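Local coordinates for protein cytochrome P450 (CYP102L1) (Mycobacterium phage Adler, PDB 6N6Q) that is a bacteriophage-encoded cytochrome P450 that binds haem and probably acts as a monooxygenase, activating dioxygen at the haem iron to oxidise an organic substrate not yet established, at residues Ile185-Val188 and Leu189-Leu192; Ala195-Thr199 and Asp200-Phe204; Leu328-Leu331 and Arg332-Asp336; Thr356-Glu360 and Gly361-Phe365; Glu399-Arg402 and Lys403-Pro406. All blocks are in the same frame, centred on the assembly; numbering follows the deposited sequence.

Contact 1: Ile185-Val188 and Leu189-Leu192; sequences ITAV and LREL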
loop_
_atom_site.group_PDB
_atom_site.type_symbol
_atom_site.label_atom_id
_atom_site.label_comp_id
_atom_site.label_asym_id
_atom_site.label_seq_id
_atom_site.Cartn_x
_atom_site.Cartn_y
_atom_site.Cartn_z
ATOM N N ILE A 185 -8.244 -12.351 10.569
ATOM C CA ILE A 185 -7.313 -12.017 9.496
ATOM C C ILE A 185 -7.153 -13.191 8.535
ATOM O O ILE A 185 -6.927 -12.992 7.335
ATOM C CB ILE A 185 -5.963 -11.556 10.083
ATOM C CG1 ILE A 185 -4.952 -11.262 8.973
ATOM C CG2 ILE A 185 -5.409 -12.583 11.043
ATOM C CD1 ILE A 185 -5.368 -10.132 8.060
ATOM N N THR A 186 -7.294 -14.425 9.027
ATOM C CA THR A 186 -7.236 -15.579 8.135
ATOM C C THR A 186 -8.434 -15.604 7.191
ATOM O O THR A 186 -8.289 -15.913 6.002
ATOM C CB THR A 186 -7.166 -16.873 8.947
ATOM O OG1 THR A 186 -6.017 -16.840 9.802
ATOM C CG2 THR A 186 -7.054 -18.074 8.027
ATOM N N ALA A 187 -9.623 -15.271 7.700
ATOM C CA ALA A 187 -10.814 -15.271 6.858
ATOM C C ALA A 187 -10.742 -14.182 5.793
ATOM O O ALA A 187 -11.217 -14.375 4.667
ATOM C CB ALA A 187 -12.065 -15.099 7.721
ATOM N N VAL A 188 -10.154 -13.031 6.128
ATOM C CA VAL A 188 -10.040 -11.949 5.155
ATOM C C VAL A 188 -9.126 -12.359 4.005
ATOM O O VAL A 188 -9.375 -12.014 2.844
ATOM C CB VAL A 188 -9.553 -10.661 5.845
ATOM C CG1 VAL A 188 -9.375 -9.544 4.829
ATOM C CG2 VAL A 188 -10.533 -10.239 6.931
ATOM N N LEU A 189 -8.064 -13.111 4.303
ATOM C CA LEU A 189 -7.157 -13.554 3.248
ATOM C C LEU A 189 -7.819 -14.589 2.345
ATOM O O LEU A 189 -7.679 -14.528 1.118
ATOM C CB LEU A 189 -5.871 -14.110 3.858
ATOM C CG LEU A 189 -4.997 -13.120 4.632
ATOM C CD1 LEU A 189 -3.795 -13.828 5.229
ATOM C CD2 LEU A 189 -4.556 -11.970 3.737
ATOM N N ARG A 190 -8.537 -15.552 2.931
ATOM C CA ARG A 190 -9.307 -16.488 2.117
ATOM C C ARG A 190 -10.367 -15.765 1.300
ATOM O O ARG A 190 -10.692 -16.189 0.185
ATOM C CB ARG A 190 -9.965 -17.551 2.998
ATOM C CG ARG A 190 -9.016 -18.578 3.583
ATOM C CD ARG A 190 -9.785 -19.804 4.061
ATOM N NE ARG A 190 -10.848 -19.454 4.999
ATOM C CZ ARG A 190 -10.708 -19.453 6.320
ATOM N NH1 ARG A 190 -9.546 -19.789 6.863
ATOM N NH2 ARG A 190 -11.726 -19.118 7.100
ATOM N N GLU A 191 -10.916 -14.674 1.838
ATOM C CA GLU A 191 -11.928 -13.915 1.117
ATOM C C GLU A 191 -11.314 -13.099 -0.014
ATOM O O GLU A 191 -11.975 -12.850 -1.028
ATOM C CB GLU A 191 -12.684 -13.015 2.095
ATOM C CG GLU A 191 -14.101 -12.669 1.681
ATOM C CD GLU A 191 -14.982 -13.893 1.509
ATOM O OE1 GLU A 191 -15.947 -13.819 0.723
ATOM O OE2 GLU A 191 -14.714 -14.927 2.155
ATOM N N LEU A 192 -10.055 -12.678 0.139
ATOM C CA LEU A 192 -9.370 -11.981 -0.944
ATOM C C LEU A 192 -9.045 -12.929 -2.090
ATOM O O LEU A 192 -9.172 -12.560 -3.264
ATOM C CB LEU A 192 -8.093 -11.320 -0.421
ATOM C CG LEU A 192 -8.243 -10.119 0.514
ATOM C CD1 LEU A 192 -6.910 -9.796 1.172
ATOM C CD2 LEU A 192 -8.775 -8.909 -0.239
#

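Contact 2: Ala195-Thr199 and Asp200-Phe204; sequences ANRRT and DSIPF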
loop_
_atom_site.group_PDB
_atom_site.type_symbol
_atom_site.label_atom_id
_atom_site.label_comp_id
_atom_site.label_asym_id
_atom_site.label_seq_id
_atom_site.Cartn_x
_atom_site.Cartn_y
_atom_site.Cartn_z
ATOM N N ALA A 195 -12.097 -13.647 -4.093
ATOM C CA ALA A 195 -12.576 -12.518 -4.882
ATOM C C ALA A 195 -11.840 -12.409 -6.213
ATOM O O ALA A 195 -12.455 -12.100 -7.239
ATOM C CB ALA A 195 -12.428 -11.223 -4.083
ATOM N N ASN A 196 -10.530 -12.662 -6.215
ATOM C CA ASN A 196 -9.740 -12.520 -7.432
ATOM C C ASN A 196 -9.997 -13.642 -8.429
ATOM O O ASN A 196 -9.603 -13.513 -9.594
ATOM C CB ASN A 196 -8.249 -12.457 -7.085
ATOM C CG ASN A 196 -7.382 -12.089 -8.279
ATOM O OD1 ASN A 196 -6.979 -12.951 -9.060
ATOM N ND2 ASN A 196 -7.086 -10.802 -8.420
ATOM N N ARG A 197 -10.646 -14.728 -8.002
ATOM C CA ARG A 197 -10.961 -15.860 -8.867
ATOM C C ARG A 197 -11.487 -15.399 -10.216
ATOM O O ARG A 197 -12.468 -14.653 -10.292
ATOM C CB ARG A 197 -12.004 -16.756 -8.200
ATOM C CG ARG A 197 -11.546 -17.523 -6.981
ATOM C CD ARG A 197 -12.688 -18.414 -6.538
ATOM N NE ARG A 197 -13.955 -17.703 -6.677
ATOM C CZ ARG A 197 -15.107 -18.275 -7.010
ATOM N NH1 ARG A 197 -15.161 -19.579 -7.245
ATOM N NH2 ARG A 197 -16.204 -17.538 -7.113
ATOM N N ARG A 198 -10.835 -15.844 -11.285
ATOM C CA ARG A 198 -11.240 -15.418 -12.612
ATOM C C ARG A 198 -12.474 -16.192 -13.068
ATOM O O ARG A 198 -12.747 -17.305 -12.609
ATOM C CB ARG A 198 -10.094 -15.589 -13.608
ATOM C CG ARG A 198 -10.211 -14.713 -14.853
ATOM C CD ARG A 198 -10.602 -13.278 -14.501
ATOM N NE ARG A 198 -12.051 -13.088 -14.476
ATOM C CZ ARG A 198 -12.662 -11.986 -14.057
ATOM N NH1 ARG A 198 -11.954 -10.949 -13.631
ATOM N NH2 ARG A 198 -13.987 -11.926 -14.063
ATOM N N THR A 199 -13.219 -15.579 -13.995
ATOM C CA THR A 199 -14.501 -16.119 -14.444
ATOM C C THR A 199 -14.385 -17.552 -14.947
ATOM O O THR A 199 -15.360 -18.311 -14.886
ATOM C CB THR A 199 -15.087 -15.226 -15.541
ATOM O OG1 THR A 199 -16.243 -15.856 -16.108
ATOM C CG2 THR A 199 -14.059 -14.974 -16.638
ATOM N N ASP A 200 -13.211 -17.943 -15.445
ATOM C CA ASP A 200 -13.022 -19.325 -15.865
ATOM C C ASP A 200 -12.858 -20.250 -14.666
ATOM O O ASP A 200 -13.391 -21.365 -14.661
ATOM C CB ASP A 200 -11.818 -19.432 -16.800
ATOM C CG ASP A 200 -11.897 -18.459 -17.961
ATOM O OD1 ASP A 200 -11.162 -17.448 -17.942
ATOM O OD2 ASP A 200 -12.707 -18.698 -18.883
ATOM N N SER A 201 -12.130 -19.803 -13.641
ATOM C CA SER A 201 -12.012 -20.568 -12.406
ATOM C C SER A 201 -13.258 -20.477 -11.536
ATOM O O SER A 201 -13.362 -21.218 -10.552
ATOM C CB SER A 201 -10.792 -20.100 -11.608
ATOM O OG SER A 201 -10.926 -18.746 -11.215
ATOM N N ILE A 202 -14.193 -19.590 -11.864
ATOM C CA ILE A 202 -15.469 -19.501 -11.159
ATOM C C ILE A 202 -16.425 -20.517 -11.774
ATOM O O ILE A 202 -16.794 -20.383 -12.950
ATOM C CB ILE A 202 -16.060 -18.083 -11.229
ATOM C CG1 ILE A 202 -15.130 -17.075 -10.552
ATOM C CG2 ILE A 202 -17.438 -18.051 -10.584
ATOM C CD1 ILE A 202 -15.599 -15.641 -10.680
ATOM N N PRO A 203 -16.837 -21.544 -11.031
ATOM C CA PRO A 203 -17.789 -22.515 -11.585
ATOM C C PRO A 203 -19.099 -21.844 -11.969
ATOM O O PRO A 203 -19.575 -20.932 -11.290
ATOM C CB PRO A 203 -17.978 -23.514 -10.440
ATOM C CG PRO A 203 -16.748 -23.373 -9.605
ATOM C CD PRO A 203 -16.382 -21.921 -9.684
ATOM N N PHE A 204 -19.683 -22.311 -13.077
ATOM C CA PHE A 204 -20.902 -21.703 -13.602
ATOM C C PHE A 204 -22.067 -21.777 -12.625
ATOM O O PHE A 204 -23.011 -20.990 -12.745
ATOM C CB PHE A 204 -21.300 -22.374 -14.918
ATOM C CG PHE A 204 -20.441 -21.984 -16.086
ATOM C CD1 PHE A 204 -19.719 -20.802 -16.074
ATOM C CD2 PHE A 204 -20.362 -22.800 -17.203
ATOM C CE1 PHE A 204 -18.930 -20.442 -17.154
ATOM C CE2 PHE A 204 -19.575 -22.447 -18.286
ATOM C CZ PHE A 204 -18.859 -21.266 -18.262
#

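Contact 3: Leu328-Leu331 and Arg332-Asp336; sequences LRYL and RLVID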
loop_
_atom_site.group_PDB
_atom_site.type_symbol
_atom_site.label_atom_id
_atom_site.label_comp_id
_atom_site.label_asym_id
_atom_site.label_seq_id
_atom_site.Cartn_x
_atom_site.Cartn_y
_atom_site.Cartn_z
ATOM N N LEU A 328 14.291 12.999 9.499
ATOM C CA LEU A 328 15.182 11.992 8.922
ATOM C C LEU A 328 15.104 12.112 7.406
ATOM O O LEU A 328 14.334 11.415 6.742
ATOM C CB LEU A 328 14.798 10.596 9.398
ATOM C CG LEU A 328 14.841 10.365 10.910
ATOM C CD1 LEU A 328 14.314 8.982 11.263
ATOM C CD2 LEU A 328 16.254 10.553 11.439
ATOM N N ARG A 329 15.918 13.014 6.852
ATOM C CA ARG A 329 15.857 13.296 5.419
ATOM C C ARG A 329 16.307 12.099 4.591
ATOM O O ARG A 329 15.626 11.700 3.639
ATOM C CB ARG A 329 16.709 14.520 5.085
ATOM C CG ARG A 329 17.120 14.582 3.619
ATOM C CD ARG A 329 18.195 15.625 3.369
ATOM N NE ARG A 329 18.873 15.408 2.093
ATOM C CZ ARG A 329 18.464 15.907 0.931
ATOM N NH1 ARG A 329 17.370 16.656 0.876
ATOM N NH2 ARG A 329 19.147 15.654 -0.178
ATOM N N TYR A 330 17.460 11.516 4.932
ATOM C CA TYR A 330 18.014 10.460 4.089
ATOM C C TYR A 330 17.164 9.198 4.143
ATOM O O TYR A 330 16.986 8.523 3.123
ATOM C CB TYR A 330 19.453 10.152 4.494
ATOM C CG TYR A 330 20.127 9.180 3.553
ATOM C CD1 TYR A 330 20.592 9.599 2.313
ATOM C CD2 TYR A 330 20.290 7.845 3.898
ATOM C CE1 TYR A 330 21.205 8.715 1.444
ATOM C CE2 TYR A 330 20.902 6.955 3.035
ATOM C CZ TYR A 330 21.357 7.396 1.810
ATOM O OH TYR A 330 21.968 6.516 0.947
ATOM N N LEU A 331 16.631 8.858 5.320
ATOM C CA LEU A 331 15.758 7.693 5.414
ATOM C C LEU A 331 14.488 7.888 4.596
ATOM O O LEU A 331 13.956 6.923 4.036
ATOM C CB LEU A 331 15.419 7.402 6.875
ATOM C CG LEU A 331 14.787 6.035 7.148
ATOM C CD1 LEU A 331 15.622 4.928 6.521
ATOM C CD2 LEU A 331 14.630 5.805 8.643
ATOM N N ARG A 332 13.995 9.125 4.509
ATOM C CA ARG A 332 12.871 9.411 3.625
ATOM C C ARG A 332 13.262 9.218 2.164
ATOM O O ARG A 332 12.454 8.751 1.352
ATOM C CB ARG A 332 12.366 10.833 3.869
ATOM C CG ARG A 332 11.313 11.313 2.882
ATOM C CD ARG A 332 10.074 10.425 2.892
ATOM N NE ARG A 332 8.995 11.014 2.105
ATOM C CZ ARG A 332 8.042 11.788 2.614
ATOM N NH1 ARG A 332 8.029 12.059 3.913
ATOM N NH2 ARG A 332 7.102 12.291 1.826
ATOM N N LEU A 333 14.504 9.562 1.812
ATOM C CA LEU A 333 14.965 9.349 0.444
ATOM C C LEU A 333 15.135 7.870 0.131
ATOM O O LEU A 333 15.042 7.470 -1.034
ATOM C CB LEU A 333 16.280 10.096 0.205
ATOM C CG LEU A 333 16.209 11.623 0.225
ATOM C CD1 LEU A 333 17.551 12.223 -0.164
ATOM C CD2 LEU A 333 15.107 12.122 -0.695
ATOM N N VAL A 334 15.388 7.045 1.149
ATOM C CA VAL A 334 15.493 5.606 0.927
ATOM C C VAL A 334 14.130 5.025 0.576
ATOM O O VAL A 334 13.995 4.229 -0.361
ATOM C CB VAL A 334 16.103 4.913 2.159
ATOM C CG1 VAL A 334 16.120 3.405 1.970
ATOM C CG2 VAL A 334 17.507 5.432 2.420
ATOM N N ILE A 335 13.094 5.420 1.321
ATOM C CA ILE A 335 11.752 4.914 1.055
ATOM C C ILE A 335 11.245 5.419 -0.288
ATOM O O ILE A 335 10.559 4.697 -1.019
ATOM C CB ILE A 335 10.797 5.303 2.197
ATOM C CG1 ILE A 335 11.380 4.883 3.544
ATOM C CG2 ILE A 335 9.437 4.661 1.991
ATOM C CD1 ILE A 335 10.487 5.208 4.715
ATOM N N ASP A 336 11.573 6.667 -0.634
ATOM C CA ASP A 336 11.145 7.217 -1.916
ATOM C C ASP A 336 11.750 6.434 -3.074
ATOM O O ASP A 336 11.054 6.081 -4.032
ATOM C CB ASP A 336 11.522 8.695 -2.004
ATOM C CG ASP A 336 10.689 9.564 -1.088
ATOM O OD1 ASP A 336 9.769 9.030 -0.434
ATOM O OD2 ASP A 336 10.950 10.784 -1.021
#

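Contact 4: Thr356-Glu360 and Gly361-Phe365; sequences TTIGE and GRYAF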
loop_
_atom_site.group_PDB
_atom_site.type_symbol
_atom_site.label_atom_id
_atom_site.label_comp_id
_atom_site.label_asym_id
_atom_site.label_seq_id
_atom_site.Cartn_x
_atom_site.Cartn_y
_atom_site.Cartn_z
ATOM N N THR A 356 -12.197 12.983 -25.181
ATOM C CA THR A 356 -10.971 13.763 -25.243
ATOM C C THR A 356 -9.936 13.015 -26.070
ATOM O O THR A 356 -10.184 11.920 -26.586
ATOM C CB THR A 356 -10.410 14.061 -23.845
ATOM O OG1 THR A 356 -10.202 12.832 -23.138
ATOM C CG2 THR A 356 -11.355 14.956 -23.056
ATOM N N THR A 357 -8.764 13.634 -26.200
ATOM C CA THR A 357 -7.601 13.043 -26.844
ATOM C C THR A 357 -6.373 13.391 -26.019
ATOM O O THR A 357 -6.281 14.493 -25.468
ATOM C CB THR A 357 -7.411 13.553 -28.283
ATOM O OG1 THR A 357 -7.070 14.945 -28.257
ATOM C CG2 THR A 357 -8.679 13.365 -29.110
ATOM N N ILE A 358 -5.431 12.456 -25.930
ATOM C CA ILE A 358 -4.163 12.729 -25.264
ATOM C C ILE A 358 -3.084 12.892 -26.325
ATOM O O ILE A 358 -3.362 12.813 -27.525
ATOM C CB ILE A 358 -3.795 11.623 -24.258
ATOM C CG1 ILE A 358 -3.886 10.245 -24.915
ATOM C CG2 ILE A 358 -4.687 11.704 -23.028
ATOM C CD1 ILE A 358 -3.454 9.112 -24.012
ATOM N N GLY A 359 -1.850 13.130 -25.893
ATOM C CA GLY A 359 -0.752 13.293 -26.826
ATOM C C GLY A 359 -0.833 14.562 -27.649
ATOM O O GLY A 359 -0.784 15.669 -27.104
ATOM N N GLU A 360 -0.964 14.411 -28.965
ATOM C CA GLU A 360 -0.951 15.526 -29.906
ATOM C C GLU A 360 -2.164 15.470 -30.824
ATOM O O GLU A 360 -2.083 15.780 -32.017
ATOM C CB GLU A 360 0.343 15.534 -30.719
ATOM C CG GLU A 360 0.580 14.271 -31.552
ATOM C CD GLU A 360 1.228 13.141 -30.768
ATOM O OE1 GLU A 360 2.190 12.537 -31.287
ATOM O OE2 GLU A 360 0.781 12.857 -29.637
ATOM N N GLY A 361 -3.316 15.088 -30.279
ATOM C CA GLY A 361 -4.498 14.856 -31.072
ATOM C C GLY A 361 -4.698 13.415 -31.490
ATOM O O GLY A 361 -5.821 13.032 -31.834
ATOM N N ARG A 362 -3.637 12.611 -31.483
ATOM C CA ARG A 362 -3.782 11.178 -31.669
ATOM C C ARG A 362 -4.383 10.560 -30.407
ATOM O O ARG A 362 -4.496 11.205 -29.362
ATOM C CB ARG A 362 -2.426 10.550 -32.007
ATOM C CG ARG A 362 -2.493 9.118 -32.527
ATOM C CD ARG A 362 -1.298 8.784 -33.401
ATOM N NE ARG A 362 -0.033 9.152 -32.773
ATOM C CZ ARG A 362 1.156 8.974 -33.340
ATOM N NH1 ARG A 362 1.241 8.431 -34.547
ATOM N NH2 ARG A 362 2.259 9.338 -32.702
ATOM N N TYR A 363 -4.791 9.296 -30.520
ATOM C CA TYR A 363 -5.380 8.558 -29.407
ATOM C C TYR A 363 -6.626 9.263 -28.885
ATOM O O TYR A 363 -6.552 10.036 -27.926
ATOM C CB TYR A 363 -4.364 8.370 -28.277
ATOM C CG TYR A 363 -2.983 7.969 -28.745
ATOM C CD1 TYR A 363 -2.777 6.773 -29.418
ATOM C CD2 TYR A 363 -1.883 8.784 -28.501
ATOM C CE1 TYR A 363 -1.516 6.401 -29.845
ATOM C CE2 TYR A 363 -0.617 8.419 -28.922
ATOM C CZ TYR A 363 -0.440 7.227 -29.595
ATOM O OH TYR A 363 0.817 6.857 -30.017
ATOM N N ALA A 364 -7.767 9.012 -29.515
ATOM C CA ALA A 364 -9.031 9.559 -29.055
ATOM C C ALA A 364 -9.673 8.611 -28.052
ATOM O O ALA A 364 -9.504 7.390 -28.124
ATOM C CB ALA A 364 -9.981 9.802 -30.229
ATOM N N PHE A 365 -10.413 9.185 -27.107
ATOM C CA PHE A 365 -11.075 8.403 -26.069
ATOM C C PHE A 365 -12.483 8.934 -25.860
ATOM O O PHE A 365 -12.665 10.119 -25.565
ATOM C CB PHE A 365 -10.285 8.442 -24.756
ATOM C CG PHE A 365 -8.962 7.737 -24.828
ATOM C CD1 PHE A 365 -8.884 6.364 -24.657
ATOM C CD2 PHE A 365 -7.795 8.446 -25.068
ATOM C CE1 PHE A 365 -7.668 5.710 -24.725
ATOM C CE2 PHE A 365 -6.576 7.797 -25.135
ATOM C CZ PHE A 365 -6.513 6.429 -24.963
#

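Contact 5: Glu399-Arg402 and Lys403-Pro406; sequences ENRR and KLGP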
loop_
_atom_site.group_PDB
_atom_site.type_symbol
_atom_site.label_atom_id
_atom_site.label_comp_id
_atom_site.label_asym_id
_atom_site.label_seq_id
_atom_site.Cartn_x
_atom_site.Cartn_y
_atom_site.Cartn_z
ATOM N N GLU A 399 16.489 18.800 -5.703
ATOM C CA GLU A 399 17.384 19.374 -6.703
ATOM C C GLU A 399 17.702 18.373 -7.807
ATOM O O GLU A 399 17.727 18.738 -8.989
ATOM C CB GLU A 399 18.671 19.866 -6.042
ATOM C CG GLU A 399 18.491 21.081 -5.148
ATOM C CD GLU A 399 17.825 22.240 -5.866
ATOM O OE1 GLU A 399 16.769 22.710 -5.389
ATOM O OE2 GLU A 399 18.350 22.674 -6.913
ATOM N N ASN A 400 17.950 17.111 -7.447
ATOM C CA ASN A 400 18.305 16.113 -8.452
ATOM C C ASN A 400 17.138 15.801 -9.383
ATOM O O ASN A 400 17.357 15.437 -10.544
ATOM C CB ASN A 400 18.796 14.833 -7.776
ATOM C CG ASN A 400 20.156 15.003 -7.128
ATOM O OD1 ASN A 400 20.651 16.119 -6.982
ATOM N ND2 ASN A 400 20.766 13.891 -6.733
ATOM N N ARG A 401 15.901 15.933 -8.899
ATOM C CA ARG A 401 14.743 15.666 -9.742
ATOM C C ARG A 401 14.374 16.863 -10.605
ATOM O O ARG A 401 13.757 16.692 -11.663
ATOM C CB ARG A 401 13.546 15.258 -8.885
ATOM C CG ARG A 401 13.659 13.878 -8.265
ATOM C CD ARG A 401 12.401 13.568 -7.478
ATOM N NE ARG A 401 11.211 13.955 -8.229
ATOM C CZ ARG A 401 9.991 14.036 -7.711
ATOM N NH1 ARG A 401 9.796 13.758 -6.428
ATOM N NH2 ARG A 401 8.969 14.402 -8.477
ATOM N N ARG A 402 14.730 18.074 -10.173
ATOM C CA ARG A 402 14.503 19.258 -10.992
ATOM C C ARG A 402 15.375 19.258 -12.243
ATOM O O ARG A 402 15.067 19.975 -13.202
ATOM C CB ARG A 402 14.752 20.515 -10.154
ATOM C CG ARG A 402 14.309 21.815 -10.801
ATOM C CD ARG A 402 13.863 22.822 -9.752
ATOM N NE ARG A 402 13.676 24.159 -10.307
ATOM C CZ ARG A 402 13.023 25.139 -9.688
ATOM N NH1 ARG A 402 12.483 24.930 -8.494
ATOM N NH2 ARG A 402 12.903 26.328 -10.264
ATOM N N LYS A 403 16.436 18.455 -12.261
ATOM C CA LYS A 403 17.348 18.351 -13.391
ATOM C C LYS A 403 16.908 17.311 -14.414
ATOM O O LYS A 403 17.698 16.956 -15.295
ATOM C CB LYS A 403 18.757 18.015 -12.892
ATOM C CG LYS A 403 19.323 19.020 -11.903
ATOM C CD LYS A 403 20.290 18.360 -10.928
ATOM C CE LYS A 403 21.411 17.629 -11.646
ATOM N NZ LYS A 403 22.416 17.091 -10.687
ATOM N N LEU A 404 15.674 16.816 -14.323
ATOM C CA LEU A 404 15.211 15.720 -15.168
ATOM C C LEU A 404 14.286 16.178 -16.289
ATOM O O LEU A 404 14.491 15.812 -17.449
ATOM C CB LEU A 404 14.498 14.664 -14.314
ATOM C CG LEU A 404 15.362 13.859 -13.342
ATOM C CD1 LEU A 404 14.496 12.915 -12.522
ATOM C CD2 LEU A 404 16.434 13.089 -14.095
ATOM N N GLY A 405 13.265 16.966 -15.966
ATOM C CA GLY A 405 12.261 17.331 -16.933
ATOM C C GLY A 405 11.040 16.438 -16.832
ATOM O O GLY A 405 10.593 16.082 -15.736
ATOM N N PRO A 406 10.475 16.056 -17.981
ATOM C CA PRO A 406 9.264 15.222 -17.969
ATOM C C PRO A 406 9.503 13.840 -17.378
ATOM O O PRO A 406 10.150 12.992 -18.000
ATOM C CB PRO A 406 8.881 15.134 -19.453
ATOM C CG PRO A 406 9.578 16.288 -20.105
ATOM C CD PRO A 406 10.855 16.457 -19.345
#

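Contact 1: Ile185-Val188 and Leu189-Leu192
Thr186 and Arg190, one helical turn apart, meet through the methyl of the threonine, CG2, which lies 3.2 Å from Arg190 NH1. The arginine chain is bent at its third torsion (chi3 -55°), which folds the guanidinium back so that one face lies over Thr186 O and Ala187 CA. Its charge is directed elsewhere: NH2 forms a salt bridge with Asp220 on helix 212-237. The one apolar side-chain pair is Val188 CG1 with Leu192 CD1, 4.4 Å apart; Leu189 CG lies 3.3 Å from the carbonyl oxygen Ile185 O. Four backbone bonds link the two turns, the straightest from Arg190 N to Thr186 O (3.1 Å, 172° at the hydrogen). Glu191 N to Ala187 O, at 2.9 Å, is more bent. Glu191 OE1 is hydrogen-bonded to His217 ND1, also of helix 212-237, while Ala187 and Val188 pack on Ile224 of the same helix. This is regular i to i+4 alpha-helix, and the order of helices suggests the F helix of the P450 fold.

Contact 2: Ala195-Thr199 and Asp200-Phe204
Arg197 and Ile202 meet with their side chains crossing at about a right angle. The isoleucine puts CG1 over one face of the guanidinium, 3.7 Å from Arg197 CZ, and its CG2 lies 3.7 Å from Arg197 NH2. Beyond it, Arg197 NH1 comes within 3.6 Å of Pro203 CD. The planar group is also held by polar partners: NH2 pairs with Glu206 in a salt bridge and NE donates to Tyr194 O. Ile202 CD1 turns back over the backbone, 3.3 Å from Arg197 O. Thr199 occupies the bend between them, its CG2 4.0 Å from Asp200 OD1. Within that bend, Arg198 O accepts two bonds, one from Ser201 OG in the carbonyl plane on a lone pair (2.7 Å) and a weak one from Ile202 N (2.8 Å). Placing Ser201 OG between the backbone N and carbonyl carbon (chi1 63°) swings it to that oxygen. The turn lies on the surface, taking the chain from helix 183-196 toward helix 206-209, with Arg198 paired to Asp56.

Contact 3: Leu328-Leu331 and Arg332-Asp336
With chi1 at 159° and a chain extended from CG to NE, Arg329 lays its guanidinium along the next turn. Leu333, with CG on the side of its own backbone N (chi1 -67°), brings CD1 over one face of the group, 3.8 Å from Arg329 NH2. Tyr330 and Val334 form the second pair: Tyr330 CE2 lies 3.8 Å from Val334 CG2, the methyl approaching the ring at a slant. Leu331 adds a looser touch of CD1 on Val334 CB at 4.4 Å. These residues open helix 329-341, whose place in the chain and the ExxR signature beginning just after Asp336 identify it as the P450 K helix. Leu328 takes the N-cap position, its O receiving Arg332 N at 3.2 Å, and Glu307 of helix 298-311 accepts from Tyr330 N and Leu331 N, gripping the first turn. Leu331 O takes two amides, a well-aligned one from Ile335 N (160° at the hydrogen) and a weak one from Val334 N. On the more exposed flank Arg332 NE makes a weak, salt-bridged bond to Asp336 OD1 at 3.3 Å, while the side chain of Ile335, about 6 Å from the haem, packs on helix 422-439.

Contact 4: Thr356-Glu360 and Gly361-Phe365
A short beta hairpin, probably beta-sheet 2 of the P450 fold, joins strands 356-357 and 364-365 and pairs Thr356 with Phe365. They form an antiparallel hydrogen-bonded pair: Phe365 N donates to Thr356 O at 2.8 Å, and Thr356 N returns a bond to Phe365 O at 2.9 Å. Thr357 faces Ala364 in the adjoining non-hydrogen-bonded pair, CG2 of the threonine 4.0 Å from Ala364 CB. Toward the loop the ladder weakens, where Ile358 N makes a weak bond to Tyr363 O (3.3 Å). Ile358 carries the apolar side. Its CG1 lies between the backbone N and carbonyl carbon (chi1 51°), and the chain continues to put CD1 3.6 Å from Phe365 CE2, oblique to the ring, while CG1 also touches Tyr363 CB. At the exposed tip, Glu360 and Arg362 run side by side, with OE1 and NH2 3.5 Å apart in a long salt bridge and the two planes turned 68° apart. Gly359, Gly361 and Tyr363 all have positive phi in the reversal. Ile358 is wedged against Ile49 of strand 49-53, helix 65-71 and Trp77 of strand 77-79, and Phe365 meets Trp77 edge-to-face.

Contact 5: Glu399-Arg402 and Lys403-Pro406
Lys403 and Leu404 fold back on helix 398-402 as the chain runs out into an exposed loop, a local turn contact in the stretch ahead of helix 422-439 that is probably part of the meander of P450s. The backbone supplies one bond across it: Leu404 N donates to Arg401 O at 3.3 Å, a three-residue step whose donor lies 64° out of the carbonyl plane, so it does not use a lone pair. The side chains do the rest. Lys403 has CG beside its own backbone N (chi1 -58°), which turns the chain back along the helix, and its aliphatic part lies on the carbonyl of the preceding turn, with CD 3.2 Å and CG 3.3 Å from Glu399 O. A bend at chi3 then takes NZ toward Asn400, though Asn400 OD1 stays 4.2 Å away. Leu404 lies against the carbonyls of Arg401 and Asn400, CB 3.4 Å from Arg401 O and CG 3.8 Å from Asn400 O, while its CD1 comes 3.9 Å from Arg401 CA. Beyond Leu404, Gly405 adopts a positive phi (97°), turning the chain away from the helix toward Pro406. Around this turn, Arg401 packs on Met396 and Tyr409 and makes a weak bond to His407, Asn400 N is held by Ser397 OG, and Leu404 rests on Trp384, which places the turn against the loops on either side of helix 398-402.

Overall arrangement
Along the chain the five contacts follow in series; none nests within or crosses another, and each joins adjoining segments. Contacts 1 and 2 share helix 183-196: the first lies within it, against helix 212-237, and the second turns out of its end, their centres 17 Å apart. Contact 3 starts helix 329-341 on the other side of the chain's centre from both, beside the haem. Contact 4 closes a hairpin that leans on the main five-stranded sheet, about 37 Å between centres from contact 3. Contact 5 leads out of helix 398-402, about 6 Å from contact 3 by nearest atoms, so the two lie in one region of the fold.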